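Local coordinates for protein histone-lysine N-methyltransferase SETMAR (Homo sapiens, PDB 3F2K) that binds DNA through this mariner transposase-derived domain, which keeps some nuclease activity, and acts in double-strand break repair and restart of stalled replication forks, at residues 11-22 with 214-225. Sequence-based numbering, arbitrary orientation.
Sequences KNRRFEVSSSLI and WQKCVDCNGSYF
Leu21 lays its CB over one face of the Trp214 indole, 3.5 Å from the centroid of the six-membered ring and almost on its normal, a CH-pi contact; its CD1 reaches the same benzo ring near CZ2. One residue along helix 8-27, Ile22 runs alongside the root of the indole in the opposing sense, CG1 3.3 Å from Trp214 CB. A turn further towards the C-terminus of helix 202-219, Val218 is a knob in the hole formed by Phe15, Ser18, Ser19 and Ile22. Val218 CG2 faces the backbone of helix 8-27 at Ser19, while Val218 CG1 meets Phe15 CE1 at 3.7 Å. The Phe15 ring extends beside the end of helix 202-219 because chi1 (180°) sets CG opposite the backbone N, and its edge faces Asn221 and Gly222. There a Schellman motif with Asn221 at C' ends helix 202-219, and Gly222 comes so near helix 8-27 that its CA lies 3.3 Å from Lys11 O, leaving no room for a CB.

At the polar edge, Arg14 bends at chi3 (45°) and turns its guanidinium edge to the tail: NE donates to Gly222 O (2.9 Å) and NH2 to Ser223 O (3.0 Å), both from above the carbonyl planes. Tyr224 CD1 lies over one guanidinium face, toward its rim, with the two planes 63° apart. NH2 also forms a salt bridge with Asp160, and NH1 hydrogen-bonds to Ser158 OG; the Arg14 side chain is about 11 Å from that of Asp130, a magnesium ligand. A leucine in place of Arg14 would probably leave both tail carbonyls without these donors and Asp160 without this cation. One buried cation thus ties the C-terminal tail and the loop at Asp160 to the N-terminal helix of the transposase domain.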
loop_
_atom_site.group_PDB
_atom_site.type_symbol
_atom_site.label_atom_id
_atom_site.label_comp_id
_atom_site.label_asym_id
_atom_site.label_seq_id
_atom_site.Cartn_x
_atom_site.Cartn_y
_atom_site.Cartn_z
ATOM N N LYS A 11 -1.896 5.513 20.342
ATOM C CA LYS A 11 -1.369 6.859 20.004
ATOM C C LYS A 11 0.117 6.955 20.234
ATOM O O LYS A 11 0.855 7.581 19.451
ATOM C CB LYS A 11 -2.078 7.922 20.862
ATOM C CG LYS A 11 -3.553 8.098 20.435
ATOM C CD LYS A 11 -4.200 9.317 21.131
ATOM C CE LYS A 11 -4.367 9.068 22.612
ATOM N NZ LYS A 11 -5.218 10.189 23.191
ATOM N N ASN A 12 0.555 6.375 21.349
ATOM C CA ASN A 12 2.011 6.319 21.626
ATOM C C ASN A 12 2.809 5.632 20.520
ATOM O O ASN A 12 3.814 6.165 20.081
ATOM C CB ASN A 12 2.276 5.666 22.989
ATOM C CG ASN A 12 1.793 6.544 24.137
ATOM O OD1 ASN A 12 1.401 7.696 23.923
ATOM N ND2 ASN A 12 1.772 5.984 25.343
ATOM N N ARG A 13 2.353 4.454 20.087
ATOM C CA ARG A 13 2.995 3.772 18.965
ATOM C C ARG A 13 3.024 4.610 17.679
ATOM O O ARG A 13 4.034 4.647 16.976
ATOM C CB ARG A 13 2.245 2.471 18.672
ATOM C CG ARG A 13 2.962 1.604 17.633
ATOM C CD ARG A 13 4.305 1.064 18.152
ATOM N NE ARG A 13 4.903 0.184 17.130
ATOM C CZ ARG A 13 6.167 0.250 16.747
ATOM N NH1 ARG A 13 6.978 1.099 17.342
ATOM N NH2 ARG A 13 6.624 -0.566 15.792
ATOM N N ARG A 14 1.896 5.247 17.345
ATOM C CA ARG A 14 1.815 6.151 16.177
ATOM C C ARG A 14 2.800 7.288 16.312
ATOM O O ARG A 14 3.522 7.593 15.330
ATOM C CB ARG A 14 0.396 6.742 15.949
ATOM C CG ARG A 14 -0.637 5.656 15.586
ATOM C CD ARG A 14 -2.091 6.182 15.660
ATOM N NE ARG A 14 -2.235 7.495 15.018
ATOM C CZ ARG A 14 -2.503 7.720 13.728
ATOM N NH1 ARG A 14 -2.536 6.703 12.822
ATOM N NH2 ARG A 14 -2.632 8.993 13.328
ATOM N N PHE A 15 2.886 7.854 17.510
ATOM C CA PHE A 15 3.761 9.013 17.704
ATOM C C PHE A 15 5.210 8.544 17.560
ATOM O O PHE A 15 5.969 9.188 16.867
ATOM C CB PHE A 15 3.535 9.641 19.074
ATOM C CG PHE A 15 4.410 10.843 19.366
ATOM C CD1 PHE A 15 3.853 12.115 19.341
ATOM C CD2 PHE A 15 5.769 10.695 19.681
ATOM C CE1 PHE A 15 4.633 13.268 19.590
ATOM C CE2 PHE A 15 6.590 11.827 19.935
ATOM C CZ PHE A 15 6.013 13.122 19.935
ATOM N N GLU A 16 5.554 7.419 18.198
ATOM C CA GLU A 16 6.912 6.882 18.225
ATOM C C GLU A 16 7.370 6.603 16.792
ATOM O O GLU A 16 8.427 7.109 16.342
ATOM C CB GLU A 16 6.929 5.618 19.134
ATOM C CG GLU A 16 8.314 4.898 19.453
ATOM C CD GLU A 16 8.164 3.506 20.258
ATOM O OE1 GLU A 16 7.132 2.762 20.156
ATOM O OE2 GLU A 16 9.126 3.116 20.998
ATOM N N VAL A 17 6.564 5.846 16.069
ATOM C CA VAL A 17 6.924 5.494 14.651
ATOM C C VAL A 17 7.013 6.704 13.761
ATOM O O VAL A 17 7.969 6.832 13.007
ATOM C CB VAL A 17 5.916 4.507 14.031
ATOM C CG1 VAL A 17 6.252 4.302 12.603
ATOM C CG2 VAL A 17 5.956 3.159 14.743
ATOM N N SER A 18 6.050 7.615 13.877
ATOM C CA SER A 18 6.063 8.863 13.103
ATOM C C SER A 18 7.296 9.678 13.329
ATOM O O SER A 18 7.972 10.064 12.378
ATOM C CB SER A 18 4.810 9.708 13.384
ATOM O OG SER A 18 3.684 9.034 12.784
ATOM N N SER A 19 7.578 9.953 14.607
ATOM C CA SER A 19 8.728 10.779 14.968
ATOM C C SER A 19 10.052 10.146 14.456
ATOM O O SER A 19 10.929 10.847 13.878
ATOM C CB SER A 19 8.754 10.995 16.521
ATOM O OG SER A 19 10.001 11.613 16.941
ATOM N N SER A 20 10.164 8.845 14.623
ATOM C CA SER A 20 11.369 8.077 14.252
ATOM C C SER A 20 11.577 8.074 12.761
ATOM O O SER A 20 12.718 8.279 12.299
ATOM C CB SER A 20 11.287 6.659 14.820
ATOM O OG SER A 20 11.496 6.720 16.212
ATOM N N LEU A 21 10.481 7.965 11.998
ATOM C CA LEU A 21 10.554 7.951 10.525
ATOM C C LEU A 21 10.868 9.298 9.935
ATOM O O LEU A 21 11.629 9.388 8.963
ATOM C CB LEU A 21 9.271 7.363 9.860
ATOM C CG LEU A 21 9.109 5.852 10.109
ATOM C CD1 LEU A 21 7.839 5.247 9.463
ATOM C CD2 LEU A 21 10.370 5.022 9.704
ATOM N N ILE A 22 10.322 10.353 10.517
ATOM C CA ILE A 22 10.711 11.678 10.070
ATOM C C ILE A 22 12.222 11.892 10.273
ATOM O O ILE A 22 12.861 12.357 9.350
ATOM C CB ILE A 22 9.978 12.836 10.802
ATOM C CG1 ILE A 22 8.497 12.717 10.629
ATOM C CG2 ILE A 22 10.410 14.204 10.231
ATOM C CD1 ILE A 22 7.681 13.705 11.651
ATOM N N TRP A 214 3.465 12.068 8.827
ATOM C CA TRP A 214 4.203 11.797 10.083
ATOM C C TRP A 214 4.227 13.002 11.021
ATOM O O TRP A 214 4.022 12.868 12.267
ATOM C CB TRP A 214 5.632 11.283 9.833
ATOM C CG TRP A 214 5.595 9.921 9.126
ATOM C CD1 TRP A 214 4.662 8.946 9.228
ATOM C CD2 TRP A 214 6.579 9.460 8.180
ATOM N NE1 TRP A 214 5.013 7.854 8.388
ATOM C CE2 TRP A 214 6.208 8.157 7.774
ATOM C CE3 TRP A 214 7.759 10.010 7.687
ATOM C CZ2 TRP A 214 6.959 7.426 6.822
ATOM C CZ3 TRP A 214 8.511 9.289 6.757
ATOM C CH2 TRP A 214 8.099 8.005 6.337
ATOM N N GLN A 215 4.486 14.168 10.447
ATOM C CA GLN A 215 4.591 15.377 11.279
ATOM C C GLN A 215 3.271 15.768 11.891
ATOM O O GLN A 215 3.212 16.209 13.044
ATOM C CB GLN A 215 5.183 16.568 10.497
ATOM C CG GLN A 215 5.540 17.794 11.421
ATOM C CD GLN A 215 6.516 17.426 12.508
ATOM O OE1 GLN A 215 7.614 16.943 12.224
ATOM N NE2 GLN A 215 6.137 17.649 13.779
ATOM N N LYS A 216 2.207 15.589 11.139
ATOM C CA LYS A 216 0.876 15.960 11.654
ATOM C C LYS A 216 0.530 15.034 12.790
ATOM O O LYS A 216 -0.070 15.453 13.820
ATOM C CB LYS A 216 -0.160 15.847 10.557
ATOM C CG LYS A 216 -0.106 16.979 9.516
ATOM C CD LYS A 216 -1.282 16.782 8.601
ATOM C CE LYS A 216 -1.128 17.579 7.321
ATOM N NZ LYS A 216 -2.487 17.486 6.669
ATOM N N CYS A 217 0.967 13.768 12.649
ATOM C CA CYS A 217 0.750 12.754 13.679
ATOM C C CYS A 217 1.522 13.141 14.940
ATOM O O CYS A 217 0.931 13.186 16.033
ATOM C CB CYS A 217 1.128 11.348 13.180
ATOM S SG CYS A 217 0.916 10.078 14.503
ATOM N N VAL A 218 2.778 13.575 14.762
ATOM C CA VAL A 218 3.565 14.064 15.914
ATOM C C VAL A 218 2.871 15.309 16.548
ATOM O O VAL A 218 2.762 15.418 17.826
ATOM C CB VAL A 218 5.022 14.345 15.478
ATOM C CG1 VAL A 218 5.795 15.116 16.602
ATOM C CG2 VAL A 218 5.783 12.974 15.165
ATOM N N ASP A 219 2.399 16.209 15.683
ATOM C CA ASP A 219 1.775 17.480 16.135
ATOM C C ASP A 219 0.533 17.225 16.989
ATOM O O ASP A 219 0.221 18.020 17.908
ATOM C CB ASP A 219 1.441 18.409 14.982
ATOM C CG ASP A 219 2.680 19.016 14.300
ATOM O OD1 ASP A 219 3.756 19.106 14.918
ATOM O OD2 ASP A 219 2.543 19.414 13.119
ATOM N N CYS A 220 -0.187 16.148 16.663
ATOM C CA CYS A 220 -1.403 15.742 17.364
ATOM C C CYS A 220 -1.140 14.672 18.441
ATOM O O CYS A 220 -2.055 14.021 18.926
ATOM C CB CYS A 220 -2.394 15.207 16.320
ATOM S SG CYS A 220 -2.939 16.447 15.135
ATOM N N ASN A 221 0.122 14.542 18.840
ATOM C CA ASN A 221 0.558 13.639 19.929
ATOM C C ASN A 221 0.142 12.170 19.683
ATOM O O ASN A 221 -0.123 11.411 20.625
ATOM C CB ASN A 221 0.064 14.168 21.320
ATOM C CG ASN A 221 0.399 15.613 21.517
ATOM O OD1 ASN A 221 -0.490 16.494 21.602
ATOM N ND2 ASN A 221 1.668 15.896 21.474
ATOM N N GLY A 222 0.123 11.769 18.420
ATOM C CA GLY A 222 -0.121 10.387 18.122
ATOM C C GLY A 222 -1.589 10.146 17.817
ATOM O O GLY A 222 -1.923 9.065 17.390
ATOM N N SER A 223 -2.448 11.188 17.920
ATOM C CA SER A 223 -3.864 11.029 17.542
ATOM C C SER A 223 -4.015 11.051 16.021
ATOM O O SER A 223 -3.049 11.238 15.320
ATOM C CB SER A 223 -4.810 12.137 18.176
ATOM O OG SER A 223 -4.572 12.155 19.574
ATOM N N TYR A 224 -5.244 10.853 15.552
ATOM C CA TYR A 224 -5.584 11.147 14.185
ATOM C C TYR A 224 -5.482 12.645 13.976
ATOM O O TYR A 224 -5.505 13.412 14.970
ATOM C CB TYR A 224 -6.974 10.660 13.840
ATOM C CG TYR A 224 -7.054 9.130 13.879
ATOM C CD1 TYR A 224 -6.094 8.321 13.188
ATOM C CD2 TYR A 224 -8.029 8.491 14.634
ATOM C CE1 TYR A 224 -6.139 6.931 13.246
ATOM C CE2 TYR A 224 -8.116 7.064 14.672
ATOM C CZ TYR A 224 -7.160 6.282 13.951
ATOM O OH TYR A 224 -7.189 4.865 14.007
ATOM N N PHE A 225 -5.385 13.031 12.719
ATOM C CA PHE A 225 -5.136 14.460 12.320
ATOM C C PHE A 225 -5.943 14.950 11.063
ATOM O O PHE A 225 -6.600 14.112 10.347
ATOM C CB PHE A 225 -3.634 14.705 12.098
ATOM C CG PHE A 225 -3.007 13.719 11.094
ATOM C CD1 PHE A 225 -3.219 13.888 9.731
ATOM C CD2 PHE A 225 -2.362 12.561 11.548
ATOM C CE1 PHE A 225 -2.716 12.938 8.814
ATOM C CE2 PHE A 225 -1.845 11.633 10.668
ATOM C CZ PHE A 225 -1.996 11.824 9.296
#